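Local coordinates for protein TarM (Staphylococcus aureus subsp. aureus 21178, PDB 4X7R) that belongs to the GT-B clan of glycosyltransferases, pairing two parallel-sheet domains with a long antiparallel sheet, and holds uridine-5'-diphosphate in its pocket, at residues A[420-425]-A[441-446]; A[176-181]-A[190-195]; A[94-99]-A[109-114]. The protein carries 1 engineered substitution. All coordinates share one frame; numbering follows the deposited sequence.

Contact 1: A[420-425]-A[441-446]; sequences VAFDIK and IENHNI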
# COMPACT_ATOMS: atom_id res chain seq x y z
N VAL A 420 -24.06 -2.97 4.67
CA VAL A 420 -24.76 -3.99 3.89
C VAL A 420 -23.59 -4.67 3.09
O VAL A 420 -22.97 -4.06 2.23
CB VAL A 420 -25.90 -3.42 3.01
CG1 VAL A 420 -26.65 -4.55 2.31
CG2 VAL A 420 -26.88 -2.61 3.86
N ALA A 421 -23.22 -5.88 3.51
CA ALA A 421 -22.08 -6.59 2.98
C ALA A 421 -22.35 -8.02 2.58
O ALA A 421 -23.15 -8.70 3.22
CB ALA A 421 -20.95 -6.57 4.01
N PHE A 422 -21.63 -8.51 1.54
CA PHE A 422 -21.71 -9.92 1.17
C PHE A 422 -21.01 -10.70 2.30
O PHE A 422 -19.94 -10.29 2.74
CB PHE A 422 -21.03 -10.18 -0.19
CG PHE A 422 -21.81 -9.77 -1.42
CD1 PHE A 422 -23.20 -9.82 -1.45
CD2 PHE A 422 -21.15 -9.36 -2.58
CE1 PHE A 422 -23.92 -9.46 -2.60
CE2 PHE A 422 -21.87 -9.00 -3.73
CZ PHE A 422 -23.25 -9.06 -3.73
N ASP A 423 -21.66 -11.78 2.81
CA ASP A 423 -21.10 -12.62 3.87
C ASP A 423 -19.98 -13.48 3.26
O ASP A 423 -20.25 -14.54 2.70
CB ASP A 423 -22.19 -13.51 4.54
CG ASP A 423 -21.73 -14.17 5.84
OD1 ASP A 423 -20.51 -14.16 6.12
OD2 ASP A 423 -22.59 -14.69 6.58
N ILE A 424 -18.73 -12.99 3.33
CA ILE A 424 -17.56 -13.63 2.71
C ILE A 424 -16.43 -13.87 3.76
O ILE A 424 -16.44 -13.28 4.84
CB ILE A 424 -17.06 -12.76 1.49
CG1 ILE A 424 -16.72 -11.29 1.87
CG2 ILE A 424 -18.05 -12.78 0.32
CD1 ILE A 424 -15.36 -11.02 2.36
N LYS A 425 -15.44 -14.70 3.40
CA LYS A 425 -14.26 -14.94 4.22
C LYS A 425 -13.21 -13.86 3.84
O LYS A 425 -12.84 -13.75 2.68
CB LYS A 425 -13.70 -16.37 3.98
CG LYS A 425 -14.51 -17.50 4.67
CD LYS A 425 -13.78 -18.86 4.49
CE LYS A 425 -14.41 -20.03 5.22
NZ LYS A 425 -14.26 -19.99 6.69
N ILE A 441 -25.39 -10.22 3.59
CA ILE A 441 -26.05 -10.71 2.38
C ILE A 441 -25.35 -11.95 1.84
O ILE A 441 -24.12 -12.00 1.80
CB ILE A 441 -26.12 -9.56 1.31
CG1 ILE A 441 -26.78 -8.27 1.86
CG2 ILE A 441 -26.71 -10.01 -0.04
CD1 ILE A 441 -28.17 -8.41 2.51
N GLU A 442 -26.14 -12.94 1.41
CA GLU A 442 -25.64 -14.16 0.79
C GLU A 442 -24.81 -13.72 -0.42
O GLU A 442 -25.28 -12.90 -1.20
CB GLU A 442 -26.82 -15.05 0.37
CG GLU A 442 -26.42 -16.47 0.02
CD GLU A 442 -27.47 -17.27 -0.74
OE1 GLU A 442 -28.58 -16.74 -0.98
OE2 GLU A 442 -27.16 -18.43 -1.11
N ASN A 443 -23.53 -14.16 -0.48
CA ASN A 443 -22.57 -13.80 -1.53
C ASN A 443 -23.14 -13.98 -2.94
O ASN A 443 -23.73 -15.03 -3.24
CB ASN A 443 -21.26 -14.57 -1.36
CG ASN A 443 -20.17 -14.09 -2.29
OD1 ASN A 443 -20.11 -12.92 -2.64
ND2 ASN A 443 -19.29 -14.97 -2.70
N HIS A 444 -22.98 -12.93 -3.78
CA HIS A 444 -23.46 -12.78 -5.17
C HIS A 444 -24.92 -12.35 -5.29
O HIS A 444 -25.31 -11.86 -6.36
CB HIS A 444 -23.18 -14.03 -6.04
CG HIS A 444 -21.74 -14.28 -6.31
ND1 HIS A 444 -21.02 -15.24 -5.61
CD2 HIS A 444 -20.90 -13.66 -7.19
CE1 HIS A 444 -19.78 -15.18 -6.09
NE2 HIS A 444 -19.66 -14.25 -7.04
N ASN A 445 -25.73 -12.52 -4.22
CA ASN A 445 -27.16 -12.18 -4.22
C ASN A 445 -27.38 -10.65 -4.31
O ASN A 445 -27.68 -10.00 -3.31
CB ASN A 445 -27.88 -12.80 -3.02
CG ASN A 445 -29.37 -12.93 -3.17
OD1 ASN A 445 -30.01 -12.22 -3.96
ND2 ASN A 445 -29.98 -13.81 -2.38
N ILE A 446 -27.25 -10.10 -5.54
CA ILE A 446 -27.41 -8.67 -5.84
C ILE A 446 -28.83 -8.14 -5.58
O ILE A 446 -28.97 -6.98 -5.20
CB ILE A 446 -26.83 -8.26 -7.23
CG1 ILE A 446 -27.58 -8.93 -8.41
CG2 ILE A 446 -25.31 -8.54 -7.28
CD1 ILE A 446 -27.37 -8.28 -9.79
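Phe-422 and Ile-441 pair as neighbours in a parallel beta bridge, joining strand 419-422 to 438-441, an edge strand of the six-stranded parallel sheet. Two backbone hydrogen bonds straddle Phe-422: Ile-441 N donates to Ala-421 O at 2.7 Å, and Asp-423 N donates to Ile-441 O at 2.7 Å. Both are nearly straight, at 176° and 167°. Between them the CA of Phe-422 makes a CA-H...O contact of 3.2 Å with the O of Ile-441.

The phenyl ring carries most of the side-chain packing. One face takes the peptide joining Asn-443 to His-444, with His-444 N 3.7 Å above the plane of the Phe-422 ring, over its centre. Round the rim, CG2 of Ile-441 lies 3.8 Å from CD1 of Phe-422, and Ile-446 CG2 adds a looser touch at CZ. The type II turn from Glu-442 to Asn-445 brings the chain over the ring. On the other branch of Ile-441, CG1 sits anti to the carbonyl carbon (chi1 -54°) and packs 3.7 Å from CG1 of Val-420.

The side chains of Asn-443 and Phe-422 cross at about a right angle, with OD1 of Asn-443 near CD2 of Phe-422. CG of Asn-443 lies 3.6 Å from CG2 of Ile-424, while ND2 of Asn-443 bonds to Gln-401.

As expected of a Rossmann-like domain, helices cover this edge of the sheet: Phe-422 and Val-420 rest on Met-449 of helix 446-457, which Asn-445 caps, Leu-335 of helix 333-346 touches Phe-422 and Ile-446, and strand 395-398 bonds to strand 419-422 along its backbone.

Contact 2: A[176-181]-A[190-195]; sequences YISRNI and KTYVLV
Ser-178 and Tyr-192 form an antiparallel hydrogen-bonded pair in a beta hairpin, with segments 176-181 and 190-193 running at 171° to each other. Ser-178 N donates to Tyr-192 O at 3.0 Å, and Tyr-192 N returns a straight bond of 2.7 Å to Ser-178 O. Asn-180 N adds another to Lys-190 O at 2.9 Å, whereas at the far end Leu-194 N reaches Tyr-176 O only through a weak, bent bond.

The face bearing Ile-177, Arg-179, Thr-191 and Val-193 is the buried one. Arg-179 and Thr-191 lie side by side and point the same way, bringing the CB of Arg-179 3.4 Å from the OG1 of Thr-191. The guanidinium leaves on an extended chain, and a water in its plane accepts from Arg-179 NH1 at 2.8 Å and is hydrogen-bonded to Thr-191 OG1 at 3.0 Å. The CG2 branch of Thr-191, anti to its backbone N, turns instead to touch Ile-177 CG2. Phe-73 of helix 69-78 and Leu-206 of helix 203-214 cover Val-193.

On the other face, Ser-178 OG sits between its backbone N and carbonyl carbon (chi1 63°), 3.5 Å from Tyr-192 CB and close to CD1 of Leu-194.

The chemistry is split: apolar branches fill one end of the buried face, while at the other Arg-179 is held by Gln-166 at NE and, through water, by Thr-191 at NH1. The side chain of Arg-179 is about 7 Å from bound 2-O-sulfo-alpha-L-idopyranuronic acid and 2-deoxy-3,6-di-O-sulfo-2-(sulfoamino)-alpha-D-glucopyranose, so its positive charge probably adds to the electrostatic field around that glycan without gripping it directly.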
# COMPACT_ATOMS: atom_id res chain seq x y z
N TYR A 176 26.34 5.90 -5.22
CA TYR A 176 26.47 5.16 -3.96
C TYR A 176 26.13 3.69 -4.08
O TYR A 176 26.56 2.88 -3.25
CB TYR A 176 25.73 5.87 -2.77
CG TYR A 176 24.23 5.97 -2.93
CD1 TYR A 176 23.65 7.00 -3.67
CD2 TYR A 176 23.38 5.01 -2.38
CE1 TYR A 176 22.27 7.10 -3.82
CE2 TYR A 176 21.99 5.09 -2.53
CZ TYR A 176 21.45 6.13 -3.27
OH TYR A 176 20.09 6.25 -3.42
N ILE A 177 25.35 3.34 -5.12
CA ILE A 177 24.91 1.99 -5.48
C ILE A 177 24.88 1.90 -7.01
O ILE A 177 24.39 2.83 -7.66
CB ILE A 177 23.51 1.60 -4.87
CG1 ILE A 177 23.57 1.40 -3.36
CG2 ILE A 177 22.93 0.32 -5.54
CD1 ILE A 177 22.25 1.13 -2.72
N SER A 178 25.41 0.78 -7.57
CA SER A 178 25.37 0.44 -9.00
C SER A 178 24.89 -1.00 -9.04
O SER A 178 25.22 -1.77 -8.13
CB SER A 178 26.75 0.56 -9.66
OG SER A 178 27.66 -0.35 -9.09
N ARG A 179 24.06 -1.36 -10.01
CA ARG A 179 23.51 -2.72 -10.05
C ARG A 179 23.09 -3.16 -11.43
O ARG A 179 22.65 -2.33 -12.25
CB ARG A 179 22.32 -2.87 -9.07
CG ARG A 179 21.06 -2.13 -9.49
CD ARG A 179 20.18 -1.88 -8.29
NE ARG A 179 18.86 -1.44 -8.71
CZ ARG A 179 17.77 -1.56 -7.97
NH1 ARG A 179 17.84 -2.10 -6.77
NH2 ARG A 179 16.60 -1.14 -8.43
N ASN A 180 23.22 -4.47 -11.67
CA ASN A 180 22.84 -5.06 -12.94
C ASN A 180 21.37 -5.35 -12.92
O ASN A 180 20.85 -5.70 -11.86
CB ASN A 180 23.61 -6.35 -13.23
CG ASN A 180 25.07 -6.10 -13.47
OD1 ASN A 180 25.88 -6.26 -12.59
ND2 ASN A 180 25.41 -5.63 -14.64
N ILE A 181 20.71 -5.18 -14.06
CA ILE A 181 19.27 -5.45 -14.18
C ILE A 181 19.09 -6.45 -15.31
O ILE A 181 19.58 -6.22 -16.40
CB ILE A 181 18.40 -4.15 -14.41
CG1 ILE A 181 18.59 -3.09 -13.31
CG2 ILE A 181 16.90 -4.48 -14.67
CD1 ILE A 181 18.07 -3.46 -11.96
N LYS A 190 23.60 -8.57 -9.61
CA LYS A 190 24.72 -8.13 -8.77
C LYS A 190 24.61 -6.63 -8.47
O LYS A 190 24.46 -5.82 -9.38
CB LYS A 190 26.06 -8.46 -9.44
CG LYS A 190 27.09 -9.03 -8.49
CD LYS A 190 28.25 -9.66 -9.26
CE LYS A 190 29.05 -10.58 -8.39
NZ LYS A 190 30.29 -11.06 -9.06
N THR A 191 24.61 -6.29 -7.18
CA THR A 191 24.51 -4.94 -6.68
C THR A 191 25.80 -4.58 -5.93
O THR A 191 26.22 -5.31 -5.03
CB THR A 191 23.28 -4.81 -5.74
OG1 THR A 191 22.11 -5.07 -6.50
CG2 THR A 191 23.18 -3.42 -5.05
N TYR A 192 26.35 -3.40 -6.25
CA TYR A 192 27.57 -2.91 -5.60
C TYR A 192 27.25 -1.66 -4.82
O TYR A 192 26.77 -0.67 -5.37
CB TYR A 192 28.69 -2.63 -6.63
CG TYR A 192 30.02 -2.20 -6.03
CD1 TYR A 192 30.58 -2.88 -4.95
CD2 TYR A 192 30.75 -1.16 -6.60
CE1 TYR A 192 31.79 -2.49 -4.40
CE2 TYR A 192 31.99 -0.79 -6.09
CZ TYR A 192 32.50 -1.44 -4.97
OH TYR A 192 33.74 -1.11 -4.47
N VAL A 193 27.55 -1.71 -3.54
CA VAL A 193 27.37 -0.57 -2.66
C VAL A 193 28.75 0.06 -2.58
O VAL A 193 29.65 -0.44 -1.88
CB VAL A 193 26.76 -0.97 -1.28
CG1 VAL A 193 26.58 0.26 -0.39
CG2 VAL A 193 25.43 -1.69 -1.46
N LEU A 194 28.94 1.12 -3.37
CA LEU A 194 30.19 1.88 -3.51
C LEU A 194 30.68 2.40 -2.19
O LEU A 194 31.87 2.32 -1.94
CB LEU A 194 30.04 3.03 -4.51
CG LEU A 194 30.00 2.65 -5.99
CD1 LEU A 194 28.61 2.14 -6.42
CD2 LEU A 194 30.33 3.84 -6.82
N VAL A 195 29.75 2.88 -1.32
CA VAL A 195 30.06 3.47 -0.00
C VAL A 195 30.77 2.58 1.00
O VAL A 195 31.60 3.10 1.75
CB VAL A 195 28.93 4.33 0.62
CG1 VAL A 195 28.59 5.47 -0.30
CG2 VAL A 195 27.68 3.51 0.96
O HOH W 1 19.63 -3.70 -5.41

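Contact 3: A[94-99]-A[109-114]; sequences ERLKNT and SRYFDI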
# COMPACT_ATOMS: atom_id res chain seq x y z
N GLU A 94 28.92 19.14 -21.35
CA GLU A 94 29.89 19.03 -22.45
C GLU A 94 29.38 18.20 -23.61
O GLU A 94 29.68 18.51 -24.76
CB GLU A 94 31.25 18.49 -21.98
CG GLU A 94 32.12 19.47 -21.19
CD GLU A 94 32.38 20.85 -21.77
OE1 GLU A 94 32.59 20.95 -23.01
OE2 GLU A 94 32.40 21.82 -20.99
N ARG A 95 28.59 17.15 -23.32
CA ARG A 95 28.00 16.25 -24.32
C ARG A 95 26.91 16.95 -25.13
O ARG A 95 26.59 16.50 -26.23
CB ARG A 95 27.45 14.98 -23.66
CG ARG A 95 28.52 14.13 -23.01
CD ARG A 95 27.93 13.04 -22.15
NE ARG A 95 27.33 11.98 -22.96
CZ ARG A 95 26.86 10.84 -22.46
NH1 ARG A 95 26.93 10.60 -21.16
NH2 ARG A 95 26.34 9.93 -23.26
N LEU A 96 26.34 18.04 -24.58
CA LEU A 96 25.31 18.84 -25.24
C LEU A 96 25.91 20.10 -25.88
O LEU A 96 25.20 20.84 -26.56
CB LEU A 96 24.19 19.20 -24.25
CG LEU A 96 23.34 18.04 -23.73
CD1 LEU A 96 22.60 18.43 -22.47
CD2 LEU A 96 22.38 17.54 -24.79
N LYS A 97 27.23 20.33 -25.67
CA LYS A 97 27.94 21.47 -26.25
C LYS A 97 28.16 21.17 -27.74
O LYS A 97 28.44 20.03 -28.12
CB LYS A 97 29.28 21.71 -25.53
CG LYS A 97 29.80 23.13 -25.68
CD LYS A 97 31.23 23.27 -25.16
CE LYS A 97 31.88 24.55 -25.63
NZ LYS A 97 33.25 24.71 -25.09
N ASN A 98 27.99 22.20 -28.57
CA ASN A 98 28.12 22.12 -30.03
C ASN A 98 27.06 21.18 -30.67
O ASN A 98 27.39 20.30 -31.47
CB ASN A 98 29.57 21.85 -30.48
CG ASN A 98 30.54 22.97 -30.18
OD1 ASN A 98 30.22 24.17 -30.30
ND2 ASN A 98 31.77 22.62 -29.81
N THR A 99 25.79 21.39 -30.28
CA THR A 99 24.62 20.68 -30.79
C THR A 99 23.60 21.69 -31.35
O THR A 99 23.73 22.90 -31.14
CB THR A 99 23.95 19.80 -29.71
OG1 THR A 99 23.53 20.60 -28.60
CG2 THR A 99 24.81 18.63 -29.26
N SER A 109 12.77 18.65 -25.96
CA SER A 109 13.73 19.09 -26.98
C SER A 109 14.68 17.97 -27.40
O SER A 109 14.92 17.04 -26.62
CB SER A 109 14.51 20.32 -26.52
OG SER A 109 13.67 21.46 -26.42
N ARG A 110 15.22 18.06 -28.64
CA ARG A 110 16.18 17.10 -29.18
C ARG A 110 17.47 17.79 -29.57
O ARG A 110 17.46 18.98 -29.88
CB ARG A 110 15.60 16.27 -30.34
CG ARG A 110 14.62 15.21 -29.87
CD ARG A 110 13.92 14.53 -31.04
NE ARG A 110 12.93 13.56 -30.58
CZ ARG A 110 11.66 13.86 -30.30
NH1 ARG A 110 11.22 15.10 -30.43
NH2 ARG A 110 10.84 12.92 -29.86
N TYR A 111 18.60 17.07 -29.47
CA TYR A 111 19.93 17.64 -29.73
C TYR A 111 20.69 16.83 -30.75
O TYR A 111 20.75 15.61 -30.64
CB TYR A 111 20.72 17.82 -28.40
CG TYR A 111 19.98 18.71 -27.41
CD1 TYR A 111 18.96 18.20 -26.62
CD2 TYR A 111 20.23 20.08 -27.36
CE1 TYR A 111 18.20 19.02 -25.79
CE2 TYR A 111 19.50 20.91 -26.51
CZ TYR A 111 18.49 20.38 -25.73
OH TYR A 111 17.76 21.18 -24.88
N PHE A 112 21.23 17.51 -31.77
CA PHE A 112 21.95 16.90 -32.90
C PHE A 112 23.35 17.51 -33.00
O PHE A 112 23.46 18.73 -32.96
CB PHE A 112 21.14 17.11 -34.21
CG PHE A 112 19.82 16.37 -34.23
CD1 PHE A 112 18.71 16.88 -33.55
CD2 PHE A 112 19.69 15.16 -34.90
CE1 PHE A 112 17.50 16.17 -33.52
CE2 PHE A 112 18.47 14.45 -34.87
CZ PHE A 112 17.39 14.96 -34.18
N ASP A 113 24.41 16.68 -33.12
CA ASP A 113 25.77 17.21 -33.23
C ASP A 113 26.01 17.91 -34.55
O ASP A 113 25.65 17.38 -35.60
CB ASP A 113 26.85 16.14 -32.97
CG ASP A 113 28.28 16.68 -33.00
OD1 ASP A 113 28.70 17.31 -32.00
OD2 ASP A 113 28.96 16.50 -34.03
N ILE A 114 26.61 19.11 -34.49
CA ILE A 114 26.93 19.97 -35.62
C ILE A 114 27.85 19.29 -36.66
O ILE A 114 27.67 19.53 -37.86
CB ILE A 114 27.42 21.36 -35.10
CG1 ILE A 114 26.21 22.25 -34.75
CG2 ILE A 114 28.38 22.08 -36.07
CD1 ILE A 114 26.38 23.18 -33.56
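Thr-99 faces Asp-113 as an antiparallel non-hydrogen-bonded pair where the beta hairpin of strands 99-103 and 108-113 opens, following helix 86-95. The Thr-99 CA makes a CA-H...O contact of 3.1 Å with Phe-112 O. A single backbone bond, weak at 3.3 Å though straight, runs from Ile-114 N to Asn-98 O.

Tyr-111 carries the side-chain contact. Leu-96 brings its CD2 methyl over one face of the ring in a CH-pi contact, 4.1 Å from the centroid of Tyr-111 and 27° off the ring normal, placed nearer the CG side than the hydroxyl. At the edge of the same ring, close to its plane, Thr-99 OG1 approaches CD2 of Tyr-111 at 3.6 Å. Farther along, Ile-114 CD1 packs 3.6 Å from Thr-99 O, against the peptide that follows Asn-98.

The turn out of the helix sets these groups in place. Asn-98 has a left-handed backbone (phi 63°, psi 49°), which swings the chain from Leu-96 into the strand. Asp-113 directs its OD2 to Thr-115 OG1 and Thr-116 N in the residues that follow, while its OD1 stands near Asn-98 O, an acceptor next to an acceptor, where any effect is probably mildly repulsive.

Further out, strand 119-126 flanks the hairpin, with Ala-121 against Leu-96 and Ile-123 against Tyr-111. The Thr-99 hydroxyl links the segment after the helix to the strand: Thr-99 OG1 donates to Leu-96 O at 2.6 Å.

Read from the N terminus, the contacts come in the order 3, 2, 1, one after another, with none crossing or enclosing another. Contact 3 closes the base of the hairpin 99-103/108-113 and ties it back to the end of helix 86-95, at one edge of the ten-stranded antiparallel sheet. Contact 2 closes a second hairpin, 175-182/187-193, toward the other edge of that sheet; the two centres are about 30 Å apart. Contact 1 lies beyond the chain's centre, about 50 Å from contact 2 between centres, and closes the crossover between parallel strands 419-422 and 438-441 in a separate six-stranded sheet.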